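Local coordinates for IPT/TIG domain-containing protein BACOVA_02650 (Bacteroides ovatus, PDB 5E7H), which binds polysaccharide at the cell surface and probably captures xyloglucan before its transport into the periplasm for degradation, at residues G16-T22 with D52-L58. Residues are numbered along the deposited sequence; the frame is centred on the assembly and turned at random.
Sequences GSTVTIT and DEISFVL
Val19 stands over one face of the Phe56 ring: its CB lies 4.1 Å from the ring centroid and 25° off the normal, a CH-pi contact displaced toward the rim at CE1 and CZ. The phenylalanine reaches this position because CG sits between the backbone N and the carbonyl carbon (chi1 55°). Ile21 meets the same ring differently, with CD1 at the edge, 4.1 Å from CE2. Ile21 and Ile54 lie side by side, pointing the same way, with Ile54 CG1 3.8 Å from Ile21 CB and the two CD1 methyls also touching. These four residues are buried on one face of an antiparallel pair whose segment axes make 163°. The pair forms the middle of a four-stranded sheet in the IPT/TIG domain, an immunoglobulin-like sandwich, and the second sheet supplies Val32, Ile34 and Ile40 to the Phe56 side chain. Val19 with Phe56 and Ile21 with Ile54 are hydrogen-bonded pairs; Val19 N donates to Phe56 O at 2.8 Å, almost straight. Beyond Thr18 and Val57, Leu58 N to Ser17 O and Gly16 N to Leu58 O (2.9 Å) prolong the ladder. The other face carries Thr20 and Glu53. The extended Glu53 chain, CG anti to the backbone N, slants across the threonine and brings Glu53 CD 3.5 Å from Thr20 CG2. An alanine in place of Glu53 removes CG and the carboxylate, and would probably leave the Thr20 methyl without its cover on this side and open a gap there. On this face Ser55 CB also packs 3.9 Å from Thr20 OG1, while Thr22 OG1 turns to Thr6 in strand 4-8.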
loop_
_atom_site.group_PDB
_atom_site.type_symbol
_atom_site.label_atom_id
_atom_site.label_comp_id
_atom_site.label_asym_id
_atom_site.label_seq_id
_atom_site.Cartn_x
_atom_site.Cartn_y
_atom_site.Cartn_z
ATOM N N GLY A 16 10.785 7.278 6.317
ATOM C CA GLY A 16 10.658 7.674 7.708
ATOM C C GLY A 16 9.814 6.725 8.524
ATOM O O GLY A 16 9.641 6.934 9.722
ATOM N N SER A 17 9.275 5.696 7.884
ATOM C CA SER A 17 8.475 4.688 8.573
ATOM C C SER A 17 9.272 3.399 8.731
ATOM O O SER A 17 10.351 3.234 8.149
ATOM C CB SER A 17 7.170 4.429 7.834
ATOM O OG SER A 17 7.382 3.619 6.678
ATOM N N THR A 18 8.755 2.495 9.562
ATOM C CA THR A 18 9.456 1.260 9.894
ATOM C C THR A 18 9.172 0.195 8.852
ATOM O O THR A 18 8.020 -0.014 8.458
ATOM C CB THR A 18 9.047 0.743 11.275
ATOM O OG1 THR A 18 9.350 1.746 12.250
ATOM C CG2 THR A 18 9.810 -0.538 11.637
ATOM N N VAL A 19 10.236 -0.453 8.416
ATOM C CA VAL A 19 10.177 -1.623 7.545
ATOM C C VAL A 19 10.487 -2.836 8.399
ATOM O O VAL A 19 11.447 -2.817 9.153
ATOM C CB VAL A 19 11.208 -1.533 6.402
ATOM C CG1 VAL A 19 11.034 -2.697 5.413
ATOM C CG2 VAL A 19 11.074 -0.213 5.682
ATOM N N THR A 20 9.666 -3.876 8.276
ATOM C CA THR A 20 9.861 -5.102 9.040
ATOM C C THR A 20 9.986 -6.264 8.073
ATOM O O THR A 20 9.220 -6.360 7.123
ATOM C CB THR A 20 8.699 -5.353 10.018
ATOM O OG1 THR A 20 8.546 -4.220 10.878
ATOM C CG2 THR A 20 8.977 -6.561 10.876
ATOM N N ILE A 21 10.973 -7.113 8.310
ATOM C CA ILE A 21 11.225 -8.290 7.487
ATOM C C ILE A 21 11.189 -9.510 8.383
ATOM O O ILE A 21 11.905 -9.573 9.353
ATOM C CB ILE A 21 12.581 -8.222 6.784
ATOM C CG1 ILE A 21 12.661 -6.964 5.920
ATOM C CG2 ILE A 21 12.809 -9.486 5.946
ATOM C CD1 ILE A 21 14.039 -6.724 5.339
ATOM N N THR A 22 10.343 -10.478 8.049
ATOM C CA THR A 22 10.317 -11.736 8.799
ATOM C C THR A 22 11.030 -12.829 8.016
ATOM O O THR A 22 11.098 -12.796 6.785
ATOM C CB THR A 22 8.887 -12.190 9.099
ATOM O OG1 THR A 22 8.221 -12.467 7.873
ATOM C CG2 THR A 22 8.119 -11.109 9.826
ATOM N N ASP A 52 14.408 -14.148 13.818
ATOM C CA ASP A 52 13.378 -14.385 12.809
ATOM C C ASP A 52 12.729 -13.094 12.315
ATOM O O ASP A 52 11.773 -13.132 11.556
ATOM C CB ASP A 52 12.293 -15.323 13.349
ATOM C CG ASP A 52 11.600 -14.782 14.591
ATOM O OD1 ASP A 52 11.866 -13.629 14.991
ATOM O OD2 ASP A 52 10.774 -15.520 15.167
ATOM N N GLU A 53 13.254 -11.955 12.749
ATOM C CA GLU A 53 12.715 -10.676 12.321
ATOM C C GLU A 53 13.764 -9.578 12.415
ATOM O O GLU A 53 14.551 -9.537 13.358
ATOM C CB GLU A 53 11.491 -10.304 13.164
ATOM C CG GLU A 53 10.856 -8.970 12.784
ATOM C CD GLU A 53 9.696 -8.592 13.684
ATOM O OE1 GLU A 53 9.808 -7.574 14.399
ATOM O OE2 GLU A 53 8.671 -9.301 13.669
ATOM N N ILE A 54 13.788 -8.700 11.417
ATOM C CA ILE A 54 14.560 -7.479 11.540
ATOM C C ILE A 54 13.681 -6.296 11.155
ATOM O O ILE A 54 12.709 -6.416 10.385
ATOM C CB ILE A 54 15.834 -7.486 10.679
ATOM C CG1 ILE A 54 15.500 -7.576 9.198
ATOM C CG2 ILE A 54 16.748 -8.656 11.089
ATOM C CD1 ILE A 54 16.716 -7.423 8.286
ATOM N N SER A 55 14.012 -5.145 11.724
ATOM C CA SER A 55 13.321 -3.920 11.367
ATOM C C SER A 55 14.251 -2.726 11.385
ATOM O O SER A 55 15.287 -2.741 12.035
ATOM C CB SER A 55 12.137 -3.662 12.298
ATOM O OG SER A 55 12.580 -3.488 13.637
ATOM N N PHE A 56 13.850 -1.693 10.653
ATOM C CA PHE A 56 14.631 -0.471 10.535
ATOM C C PHE A 56 13.745 0.587 9.925
ATOM O O PHE A 56 12.765 0.270 9.244
ATOM C CB PHE A 56 15.863 -0.676 9.661
ATOM C CG PHE A 56 15.534 -1.215 8.301
ATOM C CD1 PHE A 56 15.216 -0.366 7.259
ATOM C CD2 PHE A 56 15.545 -2.587 8.079
ATOM C CE1 PHE A 56 14.893 -0.881 6.007
ATOM C CE2 PHE A 56 15.222 -3.100 6.834
ATOM C CZ PHE A 56 14.905 -2.250 5.809
ATOM N N VAL A 57 14.110 1.841 10.150
ATOM C CA VAL A 57 13.436 2.954 9.526
ATOM C C VAL A 57 14.011 3.198 8.128
ATOM O O VAL A 57 15.242 3.218 7.984
ATOM C CB VAL A 57 13.601 4.196 10.393
ATOM C CG1 VAL A 57 12.995 5.403 9.714
ATOM C CG2 VAL A 57 12.951 3.974 11.762
ATOM N N LEU A 58 13.149 3.368 7.122
ATOM C CA LEU A 58 13.597 3.646 5.756
ATOM C C LEU A 58 14.123 5.102 5.706
ATOM O O LEU A 58 13.339 6.031 5.886
ATOM C CB LEU A 58 12.468 3.424 4.746
ATOM C CG LEU A 58 12.885 3.579 3.280
ATOM C CD1 LEU A 58 13.804 2.457 2.854
ATOM C CD2 LEU A 58 11.664 3.635 2.393
#